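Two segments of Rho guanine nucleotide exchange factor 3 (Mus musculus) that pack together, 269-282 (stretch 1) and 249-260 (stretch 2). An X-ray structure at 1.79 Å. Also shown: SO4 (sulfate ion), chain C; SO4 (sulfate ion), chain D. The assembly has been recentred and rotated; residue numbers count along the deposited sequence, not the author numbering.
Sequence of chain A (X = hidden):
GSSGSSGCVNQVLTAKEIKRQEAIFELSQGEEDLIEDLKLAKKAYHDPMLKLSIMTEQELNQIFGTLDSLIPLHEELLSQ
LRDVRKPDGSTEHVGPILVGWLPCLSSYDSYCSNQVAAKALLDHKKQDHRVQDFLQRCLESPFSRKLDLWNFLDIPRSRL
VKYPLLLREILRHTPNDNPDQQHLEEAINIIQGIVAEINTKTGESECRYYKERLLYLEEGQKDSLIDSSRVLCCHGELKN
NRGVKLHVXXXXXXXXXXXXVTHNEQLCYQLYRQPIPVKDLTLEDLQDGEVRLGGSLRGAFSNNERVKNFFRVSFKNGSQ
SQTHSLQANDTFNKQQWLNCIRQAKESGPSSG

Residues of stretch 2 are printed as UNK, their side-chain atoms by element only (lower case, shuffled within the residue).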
# COMPACT_ATOMS: atom_id res chain seq x y z
N TYR A 269 -3.90 -9.21 -16.63
CA TYR A 269 -2.56 -8.73 -17.01
C TYR A 269 -2.00 -9.70 -18.06
O TYR A 269 -1.50 -10.80 -17.76
CB TYR A 269 -1.67 -8.65 -15.74
CG TYR A 269 -2.30 -7.78 -14.68
CD1 TYR A 269 -2.23 -6.39 -14.75
CD2 TYR A 269 -3.08 -8.34 -13.67
CE1 TYR A 269 -2.94 -5.58 -13.87
CE2 TYR A 269 -3.79 -7.53 -12.76
CZ TYR A 269 -3.72 -6.17 -12.87
OH TYR A 269 -4.46 -5.40 -11.99
N GLN A 270 -2.14 -9.27 -19.31
CA GLN A 270 -1.74 -10.05 -20.48
C GLN A 270 -0.22 -10.05 -20.63
O GLN A 270 0.39 -8.97 -20.78
CB GLN A 270 -2.45 -9.43 -21.71
CG GLN A 270 -2.18 -10.19 -23.01
CD GLN A 270 -2.86 -9.54 -24.21
OE1 GLN A 270 -3.73 -8.69 -24.05
NE2 GLN A 270 -2.45 -9.93 -25.40
N LEU A 271 0.40 -11.22 -20.54
CA LEU A 271 1.87 -11.26 -20.64
C LEU A 271 2.31 -10.64 -21.97
O LEU A 271 1.76 -10.97 -23.03
CB LEU A 271 2.42 -12.67 -20.48
CG LEU A 271 2.80 -12.99 -19.02
CD1 LEU A 271 1.54 -13.13 -18.18
CD2 LEU A 271 3.67 -14.23 -18.95
N TYR A 272 3.31 -9.76 -21.89
CA TYR A 272 3.84 -9.05 -23.08
C TYR A 272 4.96 -9.84 -23.79
O TYR A 272 5.15 -9.72 -25.01
CB TYR A 272 4.34 -7.68 -22.61
CG TYR A 272 4.81 -6.72 -23.67
CD1 TYR A 272 3.93 -6.24 -24.63
CD2 TYR A 272 6.12 -6.19 -23.63
CE1 TYR A 272 4.32 -5.25 -25.54
CE2 TYR A 272 6.53 -5.18 -24.54
CZ TYR A 272 5.61 -4.72 -25.48
OH TYR A 272 5.93 -3.71 -26.33
N ARG A 273 5.70 -10.63 -23.01
CA ARG A 273 6.78 -11.48 -23.50
C ARG A 273 6.83 -12.63 -22.54
O ARG A 273 6.09 -12.66 -21.54
CB ARG A 273 8.13 -10.75 -23.47
CG ARG A 273 8.18 -9.52 -24.34
CD ARG A 273 8.36 -9.87 -25.82
NE ARG A 273 8.71 -8.67 -26.60
CZ ARG A 273 7.84 -7.78 -27.07
NH1 ARG A 273 6.54 -7.92 -26.84
NH2 ARG A 273 8.28 -6.76 -27.80
N GLN A 274 7.72 -13.57 -22.81
CA GLN A 274 7.89 -14.70 -21.91
C GLN A 274 8.54 -14.19 -20.64
O GLN A 274 9.28 -13.20 -20.64
CB GLN A 274 8.74 -15.75 -22.58
CG GLN A 274 8.10 -16.15 -23.91
CD GLN A 274 8.90 -17.19 -24.63
OE1 GLN A 274 10.10 -17.29 -24.45
NE2 GLN A 274 8.23 -17.96 -25.49
N PRO A 275 8.25 -14.83 -19.51
CA PRO A 275 8.83 -14.39 -18.24
C PRO A 275 10.36 -14.48 -18.24
O PRO A 275 10.93 -15.36 -18.90
CB PRO A 275 8.23 -15.38 -17.22
CG PRO A 275 6.98 -15.85 -17.86
CD PRO A 275 7.34 -15.97 -19.32
N ILE A 276 11.02 -13.58 -17.50
CA ILE A 276 12.46 -13.57 -17.37
C ILE A 276 12.90 -14.05 -15.97
O ILE A 276 12.67 -13.36 -14.97
CB ILE A 276 13.04 -12.14 -17.62
CG1 ILE A 276 12.71 -11.71 -19.06
CG2 ILE A 276 14.55 -12.10 -17.33
CD1 ILE A 276 13.00 -10.24 -19.28
N PRO A 277 13.55 -15.22 -15.88
CA PRO A 277 14.01 -15.73 -14.57
C PRO A 277 14.99 -14.72 -14.00
O PRO A 277 15.81 -14.18 -14.74
CB PRO A 277 14.70 -17.06 -14.92
CG PRO A 277 14.08 -17.49 -16.18
CD PRO A 277 13.83 -16.16 -16.96
N VAL A 278 14.91 -14.45 -12.70
CA VAL A 278 15.80 -13.48 -12.07
C VAL A 278 17.27 -13.90 -12.20
O VAL A 278 18.12 -13.02 -12.34
CB VAL A 278 15.40 -13.25 -10.58
CG1 VAL A 278 16.50 -12.53 -9.81
CG2 VAL A 278 14.10 -12.36 -10.54
N LYS A 279 17.56 -15.20 -12.20
CA LYS A 279 18.96 -15.66 -12.33
C LYS A 279 19.56 -15.27 -13.70
O LYS A 279 20.78 -15.23 -13.84
CB LYS A 279 19.08 -17.19 -12.19
CG LYS A 279 18.34 -17.96 -13.27
CD LYS A 279 18.74 -19.45 -13.31
CE LYS A 279 18.12 -20.14 -14.56
NZ LYS A 279 18.68 -21.51 -14.78
N ASP A 280 18.69 -15.03 -14.68
CA ASP A 280 19.14 -14.67 -16.03
C ASP A 280 18.80 -13.22 -16.40
O ASP A 280 18.86 -12.85 -17.57
CB ASP A 280 18.50 -15.57 -17.08
CG ASP A 280 18.69 -17.05 -16.78
OD1 ASP A 280 19.83 -17.46 -16.51
OD2 ASP A 280 17.68 -17.79 -16.85
N LEU A 281 18.41 -12.41 -15.43
CA LEU A 281 18.00 -11.04 -15.74
C LEU A 281 19.20 -10.09 -15.64
O LEU A 281 19.78 -9.92 -14.57
CB LEU A 281 16.88 -10.64 -14.77
CG LEU A 281 16.11 -9.31 -14.89
CD1 LEU A 281 15.02 -9.23 -13.80
CD2 LEU A 281 17.09 -8.15 -14.73
N THR A 282 19.56 -9.45 -16.75
CA THR A 282 20.67 -8.49 -16.74
C THR A 282 20.03 -7.09 -16.60
O THR A 282 19.19 -6.70 -17.41
CB THR A 282 21.45 -8.56 -18.07
OG1 THR A 282 22.05 -9.87 -18.21
CG2 THR A 282 22.55 -7.49 -18.08
N UNK A 249 5.83 -7.15 -12.86
CA UNK A 249 5.81 -7.90 -11.60
C UNK A 249 7.14 -8.60 -11.33
O UNK A 249 7.58 -9.45 -12.11
c UNK A 249 1.50 -7.87 -13.28
c UNK A 249 2.76 -8.37 -13.11
c UNK A 249 4.72 -8.99 -11.67
c UNK A 249 1.29 -7.53 -10.91
c UNK A 249 2.58 -8.03 -10.75
c UNK A 249 0.74 -7.45 -12.17
c UNK A 249 3.33 -8.46 -11.85
N UNK A 250 7.76 -8.24 -10.22
CA UNK A 250 8.97 -8.90 -9.82
C UNK A 250 8.63 -9.92 -8.70
O UNK A 250 8.46 -9.55 -7.54
c UNK A 250 12.15 -7.55 -8.07
c UNK A 250 10.00 -7.90 -9.26
c UNK A 250 11.27 -8.59 -8.72
c UNK A 250 12.03 -9.32 -9.85
N UNK A 251 8.49 -11.18 -9.08
CA UNK A 251 8.27 -12.23 -8.08
C UNK A 251 9.70 -12.57 -7.62
O UNK A 251 10.66 -12.18 -8.27
c UNK A 251 4.48 -12.71 -10.79
c UNK A 251 7.59 -13.45 -8.73
c UNK A 251 3.46 -12.74 -9.81
c UNK A 251 6.15 -13.20 -9.11
c UNK A 251 5.14 -13.23 -8.14
c UNK A 251 3.80 -13.00 -8.48
c UNK A 251 5.81 -12.94 -10.43
N UNK A 252 9.86 -13.29 -6.50
CA UNK A 252 11.21 -13.54 -6.02
C UNK A 252 12.19 -14.08 -7.04
O UNK A 252 13.34 -13.64 -7.11
c UNK A 252 12.53 -14.64 -4.12
o UNK A 252 13.53 -12.48 -3.97
n UNK A 252 12.55 -13.29 -2.10
c UNK A 252 12.92 -13.38 -3.39
c UNK A 252 11.18 -14.50 -4.83
N UNK A 253 11.74 -15.02 -7.86
CA UNK A 253 12.63 -15.64 -8.82
C UNK A 253 12.34 -15.36 -10.29
O UNK A 253 13.05 -15.87 -11.15
o UNK A 253 13.94 -19.67 -7.76
c UNK A 253 12.64 -17.15 -8.58
c UNK A 253 13.19 -19.04 -6.99
c UNK A 253 13.11 -17.54 -7.17
o UNK A 253 12.49 -19.58 -6.11
N UNK A 254 11.33 -14.55 -10.57
CA UNK A 254 10.98 -14.28 -11.97
C UNK A 254 10.31 -12.93 -12.19
O UNK A 254 9.47 -12.48 -11.41
c UNK A 254 10.08 -15.45 -12.53
c UNK A 254 8.77 -15.51 -11.75
c UNK A 254 9.80 -15.26 -14.07
N UNK A 255 10.72 -12.27 -13.29
CA UNK A 255 10.13 -10.98 -13.66
C UNK A 255 9.06 -11.25 -14.73
O UNK A 255 9.29 -11.99 -15.68
c UNK A 255 11.69 -7.96 -15.58
c UNK A 255 10.74 -8.63 -14.57
c UNK A 255 11.21 -10.05 -14.22
c UNK A 255 10.72 -7.79 -13.30
N UNK A 256 7.88 -10.66 -14.56
CA UNK A 256 6.78 -10.86 -15.52
C UNK A 256 6.35 -9.48 -16.02
O UNK A 256 6.04 -8.58 -15.24
c UNK A 256 4.46 -11.86 -15.92
c UNK A 256 6.07 -12.91 -14.29
c UNK A 256 5.58 -11.60 -14.85
N UNK A 257 6.36 -9.32 -17.34
CA UNK A 257 6.03 -8.04 -17.96
C UNK A 257 4.67 -8.21 -18.66
O UNK A 257 4.49 -9.15 -19.43
c UNK A 257 9.66 -7.21 -19.31
c UNK A 257 6.74 -6.30 -19.67
c UNK A 257 7.12 -7.63 -19.03
c UNK A 257 8.49 -7.53 -18.35
N UNK A 258 3.74 -7.31 -18.36
CA UNK A 258 2.39 -7.45 -18.89
C UNK A 258 1.78 -6.13 -19.28
O UNK A 258 2.39 -5.08 -19.07
c UNK A 258 2.15 -9.17 -17.06
c UNK A 258 1.47 -8.01 -17.79
o UNK A 258 1.16 -6.95 -16.85
N UNK A 259 0.58 -6.22 -19.86
CA UNK A 259 -0.24 -5.05 -20.16
C UNK A 259 -1.54 -5.31 -19.43
O UNK A 259 -2.05 -6.43 -19.45
c UNK A 259 -1.12 -4.42 -25.57
c UNK A 259 0.62 -4.74 -23.88
n UNK A 259 -2.07 -3.66 -26.10
c UNK A 259 0.76 -4.44 -22.40
n UNK A 259 -0.82 -5.59 -26.12
c UNK A 259 -0.49 -4.90 -21.66
n UNK A 259 -0.45 -3.99 -24.49
N UNK A 260 -2.06 -4.29 -18.74
CA UNK A 260 -3.35 -4.43 -18.04
C UNK A 260 -4.45 -4.37 -19.10
O UNK A 260 -4.52 -3.41 -19.86
c UNK A 260 -3.53 -3.28 -17.01
S SO4 C . 5.46 -4.77 -29.40
O1 SO4 C . 5.07 -4.69 -30.85
O2 SO4 C . 4.70 -3.73 -28.62
O3 SO4 C . 5.12 -6.14 -28.87
O4 SO4 C . 6.95 -4.56 -29.31
S SO4 D . 11.96 -7.94 -27.42
O1 SO4 D . 11.81 -9.14 -28.32
O2 SO4 D . 11.11 -6.84 -27.97
O3 SO4 D . 11.44 -8.28 -26.08
O4 SO4 D . 13.38 -7.51 -27.32
O HOH W 1 15.52 -17.32 -11.35
O HOH W 2 7.20 -11.31 -19.16
O HOH W 3 -2.76 -7.65 -27.93

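At position 249, one carbon is followed by a ring of six carbons with no polar atom, and the edge of that ring points at the face of the Y269 ring; this is phenylalanine. The planes of the F249 and Y269 rings stand at 76° with centroids 5.4 Å apart, and CZ of F249 lies 4.0 Å from CG of Y269.

Position 250 has four carbons forked at the second, and one branch end packs against the V278 side chain. The fork identifies leucine; CD1 of L250 lies 3.7 Å from CG2 of V278. Position 251 again shows one carbon and a six-carbon ring, and this side chain makes no contact with stretch 1, so it is phenylalanine; the backbone of F251 instead pairs with position 254.

At position 252 there are three carbons, the third bearing one oxygen and one nitrogen; the CA-to-CB bond is directed away from stretch 1, but the backbone O approaches the V278 side chain. This fits glutamine, and O of Q252 is 3.7 Å from CG2 of V278. Position 253 has three carbons ending in two oxygens, which play no part in the pairing, while its backbone O meets the amide of V278: a glutamate. O of E253 accepts a nearly linear hydrogen bond from N of V278 (2.8 Å) and another from water 1 (2.9 Å), which in turn accepts one from N of K279 (3.1 Å).

Position 254 is a single carbon carrying two more, packed against the ring of P275, hence valine. CG2 of V254 lies 3.5 Å from CB of P275, and V254 shares a sheet face with P277. Position 255 has four carbons forked at the second, set against I276 and L281, a leucine. Its backbone is joined to I276 in both directions, L255 N to I276 O at 2.8 Å and I276 N to L255 O at 3.0 Å, while CB of L255 meets CD1 of L281 at 3.9 Å.

Position 256, with one carbon carrying two, touches L271 and is also valine; V256 CG1 is 3.7 Å from CG of L271. Position 257 has four carbons forked at the first, one arm two carbons long, packed against the Y272 side chain, which defines isoleucine. I257 O receives the amide of Y272, N to O 2.8 Å, and its CG2 lies 4.0 Å from CD2 of Y272.

Position 258 bears one carbon carrying an oxygen and a carbon, the oxygen at the edge of the Y269 ring: a threonine. OG1 of T258 sits 3.5 Å from CB of Y269. Position 259 runs through three carbons and a nitrogen to a carbon with two more nitrogens, its carbon chain passing beside Y272: arginine. CD of R259 is 3.7 Å from CD1 of Y272. Position 260 has one side-chain carbon, near the Y269 ring, an alanine, and CB of A260 is 3.9 Å from CE1 of Y269.

The contact is built from two antiparallel ladders. Q270 and R259 exchange hydrogen bonds in one (Q270 N to R259 O 2.8 Å, R259 N to Q270 O 2.9 Å), I276 and L255 in the other. A register shift of two separates them, and apolar side chains pack around this backbone frame; together the two stretches bury 949 Å², both sides summed, polar residues such as R259 and Q270 included.

Stretch 2 249-260: FLFQEVLVITRA
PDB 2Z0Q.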